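Side-chain contacts in acyl-CoA dehydrogenase (Mycobacterium thermoresistibile, PDB 3PFD), which probably catalyses the FAD-dependent oxidation of saturated acyl-CoA to the 2,3-dehydroacyl-CoA, passing the electrons to an acceptor: residues C[39-44]-C[48-53]; C[31-36]-C[60-65]; C[97-102]-C[260-265]. All blocks are in the same frame, centred on the assembly; numbering follows the deposited sequence.

Interaction 1 (C[39-44]-C[48-53]); sequences APYAAE and KARFPE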
# COMPACT_ATOMS: atom_id res chain seq x y z
N ALA C 39 -31.59 2.95 9.52
CA ALA C 39 -30.68 4.09 9.57
C ALA C 39 -30.95 5.15 10.65
O ALA C 39 -29.99 5.67 11.23
CB ALA C 39 -30.54 4.79 8.16
N PRO C 40 -32.24 5.51 10.91
CA PRO C 40 -32.44 6.56 11.94
C PRO C 40 -31.95 6.20 13.35
O PRO C 40 -31.66 7.10 14.14
CB PRO C 40 -33.97 6.82 11.91
CG PRO C 40 -34.41 6.41 10.50
CD PRO C 40 -33.50 5.21 10.18
N TYR C 41 -31.84 4.90 13.65
CA TYR C 41 -31.44 4.44 15.00
C TYR C 41 -29.97 4.03 15.13
O TYR C 41 -29.47 3.86 16.24
CB TYR C 41 -32.37 3.31 15.46
CG TYR C 41 -33.82 3.68 15.24
CD1 TYR C 41 -34.49 4.49 16.16
CD2 TYR C 41 -34.50 3.26 14.10
CE1 TYR C 41 -35.82 4.87 15.96
CE2 TYR C 41 -35.84 3.64 13.87
CZ TYR C 41 -36.49 4.44 14.81
OH TYR C 41 -37.81 4.81 14.61
N ALA C 42 -29.28 3.90 14.00
CA ALA C 42 -27.89 3.44 13.97
C ALA C 42 -26.93 4.22 14.87
O ALA C 42 -26.13 3.60 15.57
CB ALA C 42 -27.39 3.41 12.52
N ALA C 43 -27.00 5.55 14.86
CA ALA C 43 -26.19 6.38 15.76
C ALA C 43 -26.40 6.07 17.25
O ALA C 43 -25.44 5.89 17.99
CB ALA C 43 -26.41 7.88 15.50
N GLU C 44 -27.67 6.01 17.67
CA GLU C 44 -28.08 5.73 19.04
C GLU C 44 -27.74 4.29 19.41
O GLU C 44 -27.28 4.03 20.50
CB GLU C 44 -29.57 6.07 19.22
CG GLU C 44 -30.30 5.58 20.49
CD GLU C 44 -31.79 6.06 20.50
OE1 GLU C 44 -32.01 7.18 20.01
OE2 GLU C 44 -32.71 5.36 20.97
N LYS C 48 -25.30 4.44 22.66
CA LYS C 48 -25.78 3.80 23.88
C LYS C 48 -25.29 2.36 24.02
O LYS C 48 -25.49 1.74 25.06
CB LYS C 48 -27.31 3.78 23.87
CG LYS C 48 -27.94 5.15 23.79
CD LYS C 48 -27.92 5.85 25.12
CE LYS C 48 -28.50 7.27 25.05
NZ LYS C 48 -29.77 7.33 24.25
N ALA C 49 -24.64 1.84 22.98
CA ALA C 49 -24.20 0.44 22.97
C ALA C 49 -25.39 -0.46 23.30
O ALA C 49 -25.37 -1.19 24.27
CB ALA C 49 -23.05 0.22 23.96
N ARG C 50 -26.44 -0.38 22.51
CA ARG C 50 -27.69 -1.06 22.84
C ARG C 50 -28.18 -1.82 21.62
O ARG C 50 -27.96 -1.38 20.48
CB ARG C 50 -28.75 -0.06 23.35
CG ARG C 50 -29.19 1.05 22.38
CD ARG C 50 -30.56 0.76 21.80
NE ARG C 50 -31.21 1.93 21.20
CZ ARG C 50 -32.09 1.86 20.20
NH1 ARG C 50 -32.64 2.97 19.70
NH2 ARG C 50 -32.43 0.69 19.69
N PHE C 51 -28.84 -2.96 21.86
CA PHE C 51 -29.34 -3.78 20.76
C PHE C 51 -30.16 -2.99 19.72
O PHE C 51 -31.03 -2.21 20.10
CB PHE C 51 -30.18 -4.94 21.28
CG PHE C 51 -30.49 -5.97 20.23
CD1 PHE C 51 -31.74 -6.01 19.63
CD2 PHE C 51 -29.51 -6.85 19.78
CE1 PHE C 51 -32.01 -6.94 18.63
CE2 PHE C 51 -29.78 -7.80 18.79
CZ PHE C 51 -31.02 -7.84 18.21
N PRO C 52 -29.90 -3.21 18.41
CA PRO C 52 -30.77 -2.56 17.40
C PRO C 52 -32.19 -3.17 17.31
O PRO C 52 -32.51 -3.85 16.32
CB PRO C 52 -29.99 -2.74 16.08
CG PRO C 52 -29.14 -3.99 16.30
CD PRO C 52 -28.85 -4.06 17.81
N GLU C 53 -33.02 -2.92 18.33
CA GLU C 53 -34.39 -3.49 18.41
C GLU C 53 -35.29 -3.08 17.28
O GLU C 53 -36.08 -3.88 16.79
CB GLU C 53 -35.09 -3.12 19.73
CG GLU C 53 -35.26 -4.25 20.73
CD GLU C 53 -36.02 -5.47 20.18
OE1 GLU C 53 -37.21 -5.35 19.79
OE2 GLU C 53 -35.43 -6.56 20.18

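Interaction 2 (C[31-36]-C[60-65]); sequences RALAEK and NSSGFS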
# COMPACT_ATOMS: atom_id res chain seq x y z
N ARG C 31 -32.84 -1.97 0.63
CA ARG C 31 -32.33 -0.60 0.81
C ARG C 31 -33.39 0.34 1.38
O ARG C 31 -33.08 1.18 2.22
CB ARG C 31 -31.80 0.01 -0.49
CG ARG C 31 -31.21 1.42 -0.27
CD ARG C 31 -30.42 1.93 -1.44
NE ARG C 31 -29.08 1.32 -1.44
CZ ARG C 31 -28.05 1.75 -2.17
NH1 ARG C 31 -28.19 2.80 -2.99
NH2 ARG C 31 -26.89 1.13 -2.08
N ALA C 32 -34.63 0.23 0.89
CA ALA C 32 -35.71 1.12 1.36
C ALA C 32 -35.99 0.86 2.83
O ALA C 32 -36.07 1.79 3.63
CB ALA C 32 -36.97 0.96 0.52
N LEU C 33 -36.09 -0.41 3.21
CA LEU C 33 -36.28 -0.77 4.61
C LEU C 33 -35.10 -0.30 5.46
O LEU C 33 -35.31 0.28 6.53
CB LEU C 33 -36.46 -2.28 4.75
CG LEU C 33 -36.89 -2.69 6.15
CD1 LEU C 33 -37.89 -3.79 6.02
CD2 LEU C 33 -35.72 -3.12 7.04
N ALA C 34 -33.87 -0.54 5.01
CA ALA C 34 -32.72 -0.11 5.78
C ALA C 34 -32.70 1.41 5.96
O ALA C 34 -32.52 1.89 7.07
CB ALA C 34 -31.44 -0.61 5.18
N GLU C 35 -32.93 2.16 4.88
CA GLU C 35 -32.84 3.62 4.96
C GLU C 35 -33.98 4.23 5.79
O GLU C 35 -33.79 5.20 6.52
CB GLU C 35 -32.73 4.25 3.57
CG GLU C 35 -31.28 4.28 3.05
CD GLU C 35 -31.14 4.79 1.64
OE1 GLU C 35 -32.17 5.10 1.00
OE2 GLU C 35 -29.99 4.89 1.14
N LYS C 36 -35.17 3.63 5.70
CA LYS C 36 -36.35 4.14 6.38
C LYS C 36 -36.42 3.67 7.83
O LYS C 36 -36.65 4.47 8.73
CB LYS C 36 -37.64 3.75 5.64
CG LYS C 36 -37.83 4.41 4.26
CD LYS C 36 -39.03 3.78 3.51
CE LYS C 36 -39.33 4.47 2.18
NZ LYS C 36 -40.28 3.67 1.34
N ASN C 60 -37.70 -8.70 10.96
CA ASN C 60 -38.58 -9.83 11.28
C ASN C 60 -39.93 -9.73 10.58
O ASN C 60 -40.42 -10.71 10.00
CB ASN C 60 -38.83 -9.92 12.81
CG ASN C 60 -37.68 -10.57 13.58
OD1 ASN C 60 -36.82 -11.26 13.01
ND2 ASN C 60 -37.68 -10.37 14.89
N SER C 61 -40.55 -8.54 10.62
CA SER C 61 -41.89 -8.38 10.08
C SER C 61 -41.94 -8.23 8.55
O SER C 61 -42.95 -8.55 7.94
CB SER C 61 -42.66 -7.27 10.80
OG SER C 61 -42.21 -5.98 10.41
N SER C 62 -40.87 -7.77 7.93
CA SER C 62 -40.82 -7.78 6.47
C SER C 62 -40.18 -9.07 5.93
O SER C 62 -39.99 -9.21 4.72
CB SER C 62 -40.09 -6.55 5.95
OG SER C 62 -38.70 -6.69 6.23
N GLY C 63 -39.85 -10.01 6.82
CA GLY C 63 -39.28 -11.30 6.44
C GLY C 63 -37.87 -11.24 5.87
O GLY C 63 -37.51 -12.06 5.05
N PHE C 64 -37.07 -10.26 6.31
CA PHE C 64 -35.69 -10.11 5.85
C PHE C 64 -34.62 -10.64 6.81
O PHE C 64 -33.42 -10.50 6.54
CB PHE C 64 -35.39 -8.65 5.47
CG PHE C 64 -35.78 -8.30 4.07
CD1 PHE C 64 -35.12 -8.87 2.98
CD2 PHE C 64 -36.81 -7.41 3.82
CE1 PHE C 64 -35.49 -8.56 1.68
CE2 PHE C 64 -37.18 -7.08 2.52
CZ PHE C 64 -36.51 -7.67 1.45
N SER C 65 -35.03 -11.29 7.89
CA SER C 65 -34.09 -11.58 8.96
C SER C 65 -33.29 -12.87 8.80
O SER C 65 -32.24 -13.04 9.44
CB SER C 65 -34.79 -11.57 10.31
OG SER C 65 -35.57 -12.73 10.45

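Interaction 3 (C[97-102]-C[260-265]); sequences ASLIPA and GAQAVG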
# COMPACT_ATOMS: atom_id res chain seq x y z
N ALA C 97 -26.81 -4.02 13.23
CA ALA C 97 -28.06 -4.56 12.69
C ALA C 97 -27.82 -5.66 11.66
O ALA C 97 -28.56 -6.66 11.65
CB ALA C 97 -28.92 -3.41 12.09
N SER C 98 -26.82 -5.47 10.78
CA SER C 98 -26.48 -6.46 9.76
C SER C 98 -26.15 -7.84 10.36
O SER C 98 -26.30 -8.87 9.70
CB SER C 98 -25.32 -5.98 8.83
OG SER C 98 -24.06 -6.10 9.48
N LEU C 99 -25.73 -7.85 11.62
CA LEU C 99 -25.38 -9.10 12.28
C LEU C 99 -26.61 -9.95 12.66
O LEU C 99 -26.47 -11.12 13.02
CB LEU C 99 -24.48 -8.83 13.50
CG LEU C 99 -23.03 -8.43 13.16
CD1 LEU C 99 -22.33 -7.80 14.36
CD2 LEU C 99 -22.25 -9.64 12.69
N ILE C 100 -27.80 -9.37 12.57
CA ILE C 100 -29.04 -10.16 12.77
C ILE C 100 -29.15 -11.18 11.63
O ILE C 100 -29.11 -12.41 11.89
CB ILE C 100 -30.30 -9.24 12.87
CG1 ILE C 100 -30.20 -8.31 14.09
CG2 ILE C 100 -31.61 -10.06 12.86
CD1 ILE C 100 -31.10 -7.08 13.97
N PRO C 101 -29.24 -10.71 10.36
CA PRO C 101 -29.25 -11.75 9.33
C PRO C 101 -27.92 -12.51 9.19
O PRO C 101 -27.95 -13.69 8.86
CB PRO C 101 -29.57 -10.98 8.04
CG PRO C 101 -29.08 -9.54 8.32
CD PRO C 101 -29.44 -9.36 9.80
N ALA C 102 -26.78 -11.87 9.45
CA ALA C 102 -25.47 -12.52 9.23
C ALA C 102 -25.26 -13.63 10.24
O ALA C 102 -24.76 -14.71 9.89
CB ALA C 102 -24.31 -11.52 9.29
N GLY C 260 -17.70 -10.76 4.10
CA GLY C 260 -17.28 -9.95 2.95
C GLY C 260 -18.37 -8.97 2.54
O GLY C 260 -18.10 -7.76 2.33
N ALA C 261 -19.60 -9.48 2.41
CA ALA C 261 -20.73 -8.64 1.99
C ALA C 261 -21.01 -7.52 2.98
O ALA C 261 -21.34 -6.39 2.61
CB ALA C 261 -22.01 -9.51 1.81
N GLN C 262 -20.91 -7.85 4.26
CA GLN C 262 -21.02 -6.85 5.31
C GLN C 262 -19.99 -5.70 5.13
O GLN C 262 -20.32 -4.50 5.21
CB GLN C 262 -20.84 -7.52 6.68
CG GLN C 262 -20.87 -6.58 7.87
CD GLN C 262 -20.62 -7.32 9.16
OE1 GLN C 262 -19.49 -7.67 9.47
NE2 GLN C 262 -21.69 -7.62 9.89
N ALA C 263 -18.76 -6.11 4.88
CA ALA C 263 -17.66 -5.18 4.72
C ALA C 263 -17.90 -4.34 3.46
O ALA C 263 -17.67 -3.13 3.47
CB ALA C 263 -16.33 -5.92 4.62
N VAL C 264 -18.36 -4.98 2.39
CA VAL C 264 -18.69 -4.24 1.15
C VAL C 264 -19.74 -3.17 1.49
O VAL C 264 -19.59 -2.01 1.11
CB VAL C 264 -19.18 -5.20 -0.00
CG1 VAL C 264 -19.81 -4.41 -1.19
CG2 VAL C 264 -18.03 -6.07 -0.55
N GLY C 265 -20.79 -3.56 2.23
CA GLY C 265 -21.87 -2.63 2.63
C GLY C 265 -21.36 -1.45 3.44
O GLY C 265 -21.64 -0.28 3.10

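Interaction 1 (C[39-44]-C[48-53])
Glu44 and Arg50 are brought together by a straight chain and a bent one. Glu44 swings CG anti to its amide nitrogen (chi1 167°) and stays extended to the carboxylate, while Arg50 sets CG between its N and carbonyl carbon and then turns at chi2 (104°), which carries the guanidinium back beside the last turns of helix 24-47. The result is a salt bridge from Arg50 NH1 to Glu44 OE2 at 2.7 Å. It runs through this single nitrogen–oxygen pair. The carboxylate and guanidinium planes stand 63° apart, and NH1 reaches the oxygen from above the carboxylate plane. The glutamate stem also brushes the arginine, with Glu44 CG 3.6 Å from Arg50 NH1. The second amino group, Arg50 NH2, binds Phe51 O at 3.2 Å and forms a second salt bridge with Glu54.

The backbone prepares this meeting. Lys48 N donates to Glu44 O at 3.0 Å, and Ala49, with positive phi, is the C-prime residue of a Schellman motif in which Arg50 N returns to Val45 O. Lys48 lays its own CG 4.1 Å from Glu44 CG, but its ammonium does not close a bridge: Lys48 NZ stays 4.8 Å from Glu44 OE1. Tyr41 adds a light touch, its CB lying 4.3 Å from Arg50 NH1.

Chemically, two carboxylates face the charge of Arg50 and a carbonyl accepts one of its N-H groups. Held through both NH1 and NH2, the guanidinium is probably fixed in its rotation, and its bridges tie the end of helix 24-47 to the start of helix 53-61.

Interaction 2 (C[31-36]-C[60-65])
Leu33, on helix 24-47, faces the point where helix 53-61 runs out, and the closest backbone approach is 8.6 Å between Leu33 CA and Ser62 CA, so side chains have to bridge the gap. Leu33 does this alone from its side. With CG anti to its backbone nitrogen (chi1 -170°), the isobutyl group reaches straight across, and its CD1 methyl does all the touching. That methyl sits 3.5 Å from Ser62 CB. It also lies 3.0 Å from Ser62 OG, which is tight for carbon against oxygen; since chi2 of Leu33 (141°) is away from a staggered value, the exact placing of the methyl is doubtful. Further along, Leu33 CD1 comes within 4.4 Å of Phe64 CD2, an oblique apolar contact with the ring.

The hydroxyl of Ser62 is not left to the leucine. It is hydrogen-bonded to Ala58 O, four residues earlier, in the last turn of helix 53-61, and so meets the methyl with an oxygen that already has a polar partner. Right after it comes Gly63, which has positive phi and ends the helix in a Schellman motif; beyond it Phe64, like Ser62, points toward Leu33.

Among the neighbouring helices, Leu33 also rests on Ala58 and Leu59 of helix 53-61, while Phe64 packs back on Leu26 and Ile30 of helix 24-47, so helix 24-47 packs against the end of helix 53-61 and the turn that follows it, on a partly exposed face of the N-terminal domain.

Interaction 3 (C[97-102]-C[260-265])
Gln262 reaches from helix 256-280 to Ser98 and Leu99 on helix 95-114, joining the N-terminal and C-terminal helical domains of the acyl-CoA dehydrogenase fold across its buried interior. Its chain is fully extended, CG anti to the backbone N (chi1 177°), and so holds the amide out towards helix 95-114. There Gln262 NE2 donates to Ser98 OG at 2.8 Å, the N-H pointing at the oxygen with an angle of 155° and the oxygen lying 17° out of the amide plane. Leu99 crosses the glutamine at a slant, and its CD2 methyl is 3.5 Å from the same Gln262 NE2, so the amide nitrogen has a hydroxyl and a methyl as neighbours on this helix.

Both polar ends have further partners. Ser98 OG also bonds Cys95 O, which accepts the hydroxyl proton while the oxygen receives the amide hydrogen. The side chain of Leu99 is about 7 Å from the bound reduced FAD and touches Tyr376 as well as Ile217 and Ser220. The remaining end of the amide completes this buried polar chain: Gln262 OE1 is hydrogen-bonded to Tyr376 OH.

In the fold
From the N terminus, helix 24-47 supplies a segment to both of the first two contacts. Interaction 2 opens on it at 31-36 and closes only at 60-65, past helix 53-61; interaction 1, tying 39-44 to 48-53, is nested inside that loop and spans the turn between the two helices. Within helix 24-47 the two meet directly, Ala39 N probably bonding Ala34 O. Interaction 3 follows in series and closes a much longer loop, from helix 95-114 through the β-rich middle domain to helix 256-280. Helix 95-114 also packs against the earlier contacts, through Pro52 on Ala97 and Ser65 on Pro101, linking the surface helix pair to the core.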